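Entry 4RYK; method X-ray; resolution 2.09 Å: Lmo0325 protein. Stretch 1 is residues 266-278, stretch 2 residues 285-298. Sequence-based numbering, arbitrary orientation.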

# COMPACT_ATOMS: atom_id res chain seq x y z
N GLY A 266 15.68 1.37 -28.39
CA GLY A 266 14.69 2.19 -27.68
C GLY A 266 13.27 1.84 -28.11
O GLY A 266 12.39 1.61 -27.28
N TYR A 267 13.06 1.77 -29.40
CA TYR A 267 11.76 1.43 -29.92
C TYR A 267 11.28 0.05 -29.48
O TYR A 267 10.14 -0.08 -29.08
CB TYR A 267 11.79 1.48 -31.42
CG TYR A 267 10.48 1.20 -32.07
CD1 TYR A 267 9.43 2.10 -31.95
CD2 TYR A 267 10.30 0.07 -32.84
CE1 TYR A 267 8.21 1.84 -32.58
CE2 TYR A 267 9.10 -0.19 -33.48
CZ TYR A 267 8.07 0.70 -33.34
OH TYR A 267 6.89 0.42 -33.95
N ARG A 268 12.14 -0.96 -29.55
CA ARG A 268 11.74 -2.30 -29.14
C ARG A 268 11.42 -2.34 -27.63
O ARG A 268 10.52 -3.02 -27.20
CB ARG A 268 12.82 -3.32 -29.48
CG ARG A 268 13.11 -3.46 -30.99
CD ARG A 268 12.30 -4.55 -31.72
NE ARG A 268 12.90 -5.90 -31.66
CZ ARG A 268 12.41 -7.00 -32.26
NH1 ARG A 268 11.29 -6.95 -32.98
NH2 ARG A 268 13.04 -8.17 -32.14
N GLN A 269 12.14 -1.57 -26.84
CA GLN A 269 11.89 -1.56 -25.43
C GLN A 269 10.54 -0.92 -25.12
O GLN A 269 9.81 -1.39 -24.27
CB GLN A 269 12.98 -0.80 -24.74
CG GLN A 269 12.68 -0.49 -23.29
CD GLN A 269 13.60 -1.18 -22.37
OE1 GLN A 269 14.14 -2.22 -22.71
NE2 GLN A 269 13.81 -0.60 -21.21
N ALA A 270 10.25 0.19 -25.79
CA ALA A 270 8.98 0.90 -25.61
C ALA A 270 7.79 0.05 -26.05
O ALA A 270 6.77 0.01 -25.37
CB ALA A 270 9.00 2.21 -26.40
N LYS A 271 7.91 -0.59 -27.20
CA LYS A 271 6.91 -1.55 -27.67
C LYS A 271 6.73 -2.73 -26.71
O LYS A 271 5.64 -3.21 -26.54
CB LYS A 271 7.28 -2.07 -29.05
CG LYS A 271 7.17 -1.00 -30.14
CD LYS A 271 5.74 -0.87 -30.67
CE LYS A 271 5.47 -1.89 -31.78
NZ LYS A 271 4.08 -1.81 -32.34
N ARG A 272 7.80 -3.17 -26.08
CA ARG A 272 7.71 -4.26 -25.14
C ARG A 272 6.93 -3.81 -23.87
O ARG A 272 6.13 -4.57 -23.31
CB ARG A 272 9.09 -4.75 -24.82
CG ARG A 272 9.13 -5.72 -23.68
CD ARG A 272 9.00 -7.10 -24.23
NE ARG A 272 7.66 -7.55 -24.57
CZ ARG A 272 6.79 -8.12 -23.73
NH1 ARG A 272 5.62 -8.54 -24.20
NH2 ARG A 272 7.07 -8.28 -22.43
N ALA A 273 7.12 -2.58 -23.42
CA ALA A 273 6.39 -2.10 -22.28
C ALA A 273 4.88 -2.06 -22.57
O ALA A 273 4.07 -2.51 -21.77
CB ALA A 273 6.89 -0.75 -21.84
N ILE A 274 4.51 -1.53 -23.73
CA ILE A 274 3.11 -1.51 -24.14
C ILE A 274 2.49 -2.91 -24.20
O ILE A 274 1.38 -3.12 -23.72
CB ILE A 274 3.03 -0.80 -25.50
CG1 ILE A 274 3.23 0.69 -25.28
CG2 ILE A 274 1.71 -1.07 -26.24
CD1 ILE A 274 3.58 1.44 -26.54
N GLN A 275 3.20 -3.85 -24.79
CA GLN A 275 2.74 -5.24 -24.84
C GLN A 275 2.59 -5.83 -23.45
O GLN A 275 1.72 -6.66 -23.22
CB GLN A 275 3.73 -6.06 -25.66
CG GLN A 275 3.41 -7.52 -25.92
CD GLN A 275 2.05 -7.80 -26.56
OE1 GLN A 275 1.55 -7.01 -27.38
NE2 GLN A 275 1.45 -8.95 -26.17
N THR A 276 3.47 -5.43 -22.54
CA THR A 276 3.44 -5.92 -21.19
C THR A 276 2.21 -5.40 -20.49
O THR A 276 1.53 -6.15 -19.80
CB THR A 276 4.70 -5.56 -20.41
OG1 THR A 276 5.84 -6.21 -21.00
CG2 THR A 276 4.58 -6.07 -19.00
N TRP A 277 1.90 -4.12 -20.66
CA TRP A 277 0.66 -3.62 -20.09
C TRP A 277 -0.55 -4.41 -20.63
O TRP A 277 -1.52 -4.68 -19.88
CB TRP A 277 0.46 -2.13 -20.36
CG TRP A 277 1.23 -1.23 -19.43
CD1 TRP A 277 1.21 -1.27 -18.08
CD2 TRP A 277 2.06 -0.15 -19.79
NE1 TRP A 277 2.00 -0.30 -17.57
CE2 TRP A 277 2.56 0.39 -18.61
CE3 TRP A 277 2.50 0.37 -21.01
CZ2 TRP A 277 3.42 1.48 -18.60
CZ3 TRP A 277 3.37 1.41 -21.00
CH2 TRP A 277 3.82 1.97 -19.80
N LYS A 278 -0.51 -4.78 -21.91
CA LYS A 278 -1.60 -5.57 -22.48
C LYS A 278 -1.68 -6.92 -21.86
O LYS A 278 -2.77 -7.36 -21.51
CB LYS A 278 -1.49 -5.77 -23.98
CG LYS A 278 -1.80 -4.49 -24.72
CD LYS A 278 -1.63 -4.64 -26.21
CE LYS A 278 -1.78 -3.29 -26.87
NZ LYS A 278 -1.59 -3.39 -28.34
N ILE A 285 -4.21 1.56 -20.21
CA ILE A 285 -2.88 2.12 -20.10
C ILE A 285 -2.10 1.83 -21.38
O ILE A 285 -1.41 2.73 -21.92
CB ILE A 285 -2.13 1.52 -18.89
CG1 ILE A 285 -2.89 1.85 -17.58
CG2 ILE A 285 -0.65 1.93 -18.89
CD1 ILE A 285 -2.99 3.31 -17.24
N ALA A 286 -2.18 0.59 -21.89
CA ALA A 286 -1.44 0.27 -23.12
C ALA A 286 -1.84 1.19 -24.27
O ALA A 286 -1.00 1.57 -25.07
CB ALA A 286 -1.67 -1.14 -23.55
N ASP A 287 -3.14 1.43 -24.39
CA ASP A 287 -3.71 2.26 -25.45
C ASP A 287 -3.22 3.68 -25.34
O ASP A 287 -2.81 4.30 -26.32
CB ASP A 287 -5.25 2.32 -25.32
CG ASP A 287 -5.94 1.01 -25.72
OD1 ASP A 287 -5.32 0.17 -26.39
OD2 ASP A 287 -7.14 0.81 -25.37
N LEU A 288 -3.24 4.19 -24.12
CA LEU A 288 -2.76 5.52 -23.90
C LEU A 288 -1.29 5.67 -24.25
O LEU A 288 -0.91 6.63 -24.93
CB LEU A 288 -3.03 5.95 -22.48
CG LEU A 288 -2.48 7.33 -22.22
CD1 LEU A 288 -3.25 8.42 -22.99
CD2 LEU A 288 -2.45 7.59 -20.72
N TYR A 289 -0.46 4.71 -23.87
CA TYR A 289 0.97 4.82 -24.16
C TYR A 289 1.28 4.62 -25.62
O TYR A 289 2.28 5.15 -26.07
CB TYR A 289 1.86 3.87 -23.33
CG TYR A 289 2.20 4.50 -22.03
CD1 TYR A 289 1.37 4.37 -20.96
CD2 TYR A 289 3.32 5.30 -21.89
CE1 TYR A 289 1.64 4.99 -19.77
CE2 TYR A 289 3.60 5.93 -20.71
CZ TYR A 289 2.75 5.76 -19.66
OH TYR A 289 2.98 6.37 -18.48
N SER A 290 0.46 3.84 -26.34
CA SER A 290 0.55 3.78 -27.81
C SER A 290 0.39 5.13 -28.49
O SER A 290 1.04 5.39 -29.47
CB SER A 290 -0.52 2.88 -28.40
OG SER A 290 -0.30 1.61 -27.84
N VAL A 291 -0.52 5.95 -27.98
CA VAL A 291 -0.69 7.30 -28.47
C VAL A 291 0.55 8.13 -28.14
O VAL A 291 1.09 8.82 -28.99
CB VAL A 291 -1.92 7.95 -27.83
CG1 VAL A 291 -2.01 9.45 -28.21
CG2 VAL A 291 -3.14 7.17 -28.29
N VAL A 292 1.00 8.05 -26.91
CA VAL A 292 2.20 8.76 -26.56
C VAL A 292 3.32 8.39 -27.51
O VAL A 292 4.10 9.24 -27.96
CB VAL A 292 2.63 8.45 -25.13
CG1 VAL A 292 3.91 9.20 -24.80
CG2 VAL A 292 1.53 8.82 -24.14
N LEU A 293 3.41 7.10 -27.82
CA LEU A 293 4.55 6.62 -28.58
C LEU A 293 4.48 7.14 -30.00
O LEU A 293 5.51 7.55 -30.58
CB LEU A 293 4.59 5.10 -28.59
CG LEU A 293 5.64 4.46 -29.50
CD1 LEU A 293 7.00 5.03 -29.13
CD2 LEU A 293 5.67 2.95 -29.37
N LYS A 294 3.30 7.07 -30.59
CA LYS A 294 3.13 7.55 -31.95
C LYS A 294 3.44 9.03 -32.10
O LYS A 294 4.03 9.43 -33.09
CB LYS A 294 1.72 7.32 -32.41
CG LYS A 294 1.48 5.89 -32.79
CD LYS A 294 0.00 5.62 -32.83
CE LYS A 294 -0.24 4.16 -33.13
NZ LYS A 294 -1.59 4.05 -33.73
N GLN A 295 2.99 9.83 -31.15
CA GLN A 295 3.17 11.27 -31.20
C GLN A 295 4.65 11.56 -31.02
O GLN A 295 5.23 12.42 -31.67
CB GLN A 295 2.33 11.96 -30.11
CG GLN A 295 0.82 11.83 -30.36
CD GLN A 295 0.34 12.72 -31.51
OE1 GLN A 295 0.57 13.94 -31.50
NE2 GLN A 295 -0.34 12.13 -32.50
N PHE A 296 5.28 10.79 -30.17
CA PHE A 296 6.70 10.96 -29.94
C PHE A 296 7.49 10.67 -31.23
O PHE A 296 8.37 11.44 -31.61
CB PHE A 296 7.12 10.06 -28.80
CG PHE A 296 8.58 9.91 -28.66
CD1 PHE A 296 9.23 8.89 -29.31
CD2 PHE A 296 9.31 10.77 -27.86
CE1 PHE A 296 10.60 8.74 -29.17
CE2 PHE A 296 10.67 10.61 -27.69
CZ PHE A 296 11.32 9.59 -28.36
N LEU A 297 7.15 9.58 -31.91
CA LEU A 297 7.85 9.22 -33.13
C LEU A 297 7.70 10.33 -34.16
O LEU A 297 8.63 10.68 -34.86
CB LEU A 297 7.27 7.94 -33.72
CG LEU A 297 7.51 6.65 -32.96
CD1 LEU A 297 6.87 5.47 -33.70
CD2 LEU A 297 8.99 6.43 -32.71
N GLU A 298 6.50 10.89 -34.25
CA GLU A 298 6.27 12.04 -35.08
C GLU A 298 7.01 13.33 -34.68
O GLU A 298 7.73 13.89 -35.50
CB GLU A 298 4.79 12.33 -35.11
CG GLU A 298 4.15 11.90 -36.41
CD GLU A 298 3.03 12.81 -36.74
OE1 GLU A 298 2.25 13.06 -35.80
OE2 GLU A 298 2.95 13.29 -37.88

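Two helices of one chain pack nearly antiparallel, their axes at 160° and 8.5 Å apart at closest approach, and they do so without a single hydrogen bond between them. The 523 Å² buried across the pair is won by shape and apolar contact.

The aromatic contacts gather around Trp277. Its six-membered ring makes an offset stack with the ring of Tyr289, centroids 4.4 Å apart and planes tilted by 25°, with Trp277 CZ3 lying 3.5 Å from Tyr289 CG. Beside that stack, the methyl CG2 of Ile285 sits 3.5 Å from the centroid of the five-membered ring of Trp277, only 7° off the ring normal, a CH-pi contact. One indole therefore serves two partners that lie one turn apart on the other helix, a ring on its six-membered half and a methyl on its five-membered half. The m rotamer at chi1 of Trp277 accompanies this placement.

The apolar packing is organised by a knob and its hole. Ile274 sits among Ala286, Tyr289, Ser290 and Leu293, the i, i+3, i+4, i+7 pattern of a helix surface. Its CA-to-CB bond points sideways, but the end of the side chain comes nearer: CD1 reaches Leu293 CD2 at 3.8 Å, CG1 lies 4.0 Å from Tyr289 CB, and CG2 lies 3.7 Å from Ser290 OG.

Small residues matter where the backbones draw close. The CA atoms of Ile274 and Ala286 are 5.0 Å apart, and Ala286 CB lies 3.6 Å from the backbone O of Ile274, 4.0 Å from Trp277 CB and 3.6 Å from Lys278 CG. With a methyl already this near to main chain, the spot is tightly filled. Toward the other end the backbones stand farther apart, Ala270 CA to Leu293 CA being 7.8 Å, and larger side chains span the gap. Leu293 touches Ala270, Lys271 and Tyr267 as well as Ile274; its CD2 is 4.0 Å from Lys271 CD, so the lysine contributes its aliphatic stem. Tyr267 CE1 meets Leu297 CD1 at 4.0 Å, extending the apolar seam by another turn.

Two hydroxyls are satisfied within their own helices. Ser290 OG donates to Ala286 O at 2.9 Å, turning its hydroxyl back on its own backbone even as it lines the hole for Ile274. Thr276 OG1 does likewise to Arg272 O at 2.8 Å, though Thr276 makes no contact with the other stretch. The rule to read here is close packing on a small residue, a knob beside it, and an aromatic stack alongside.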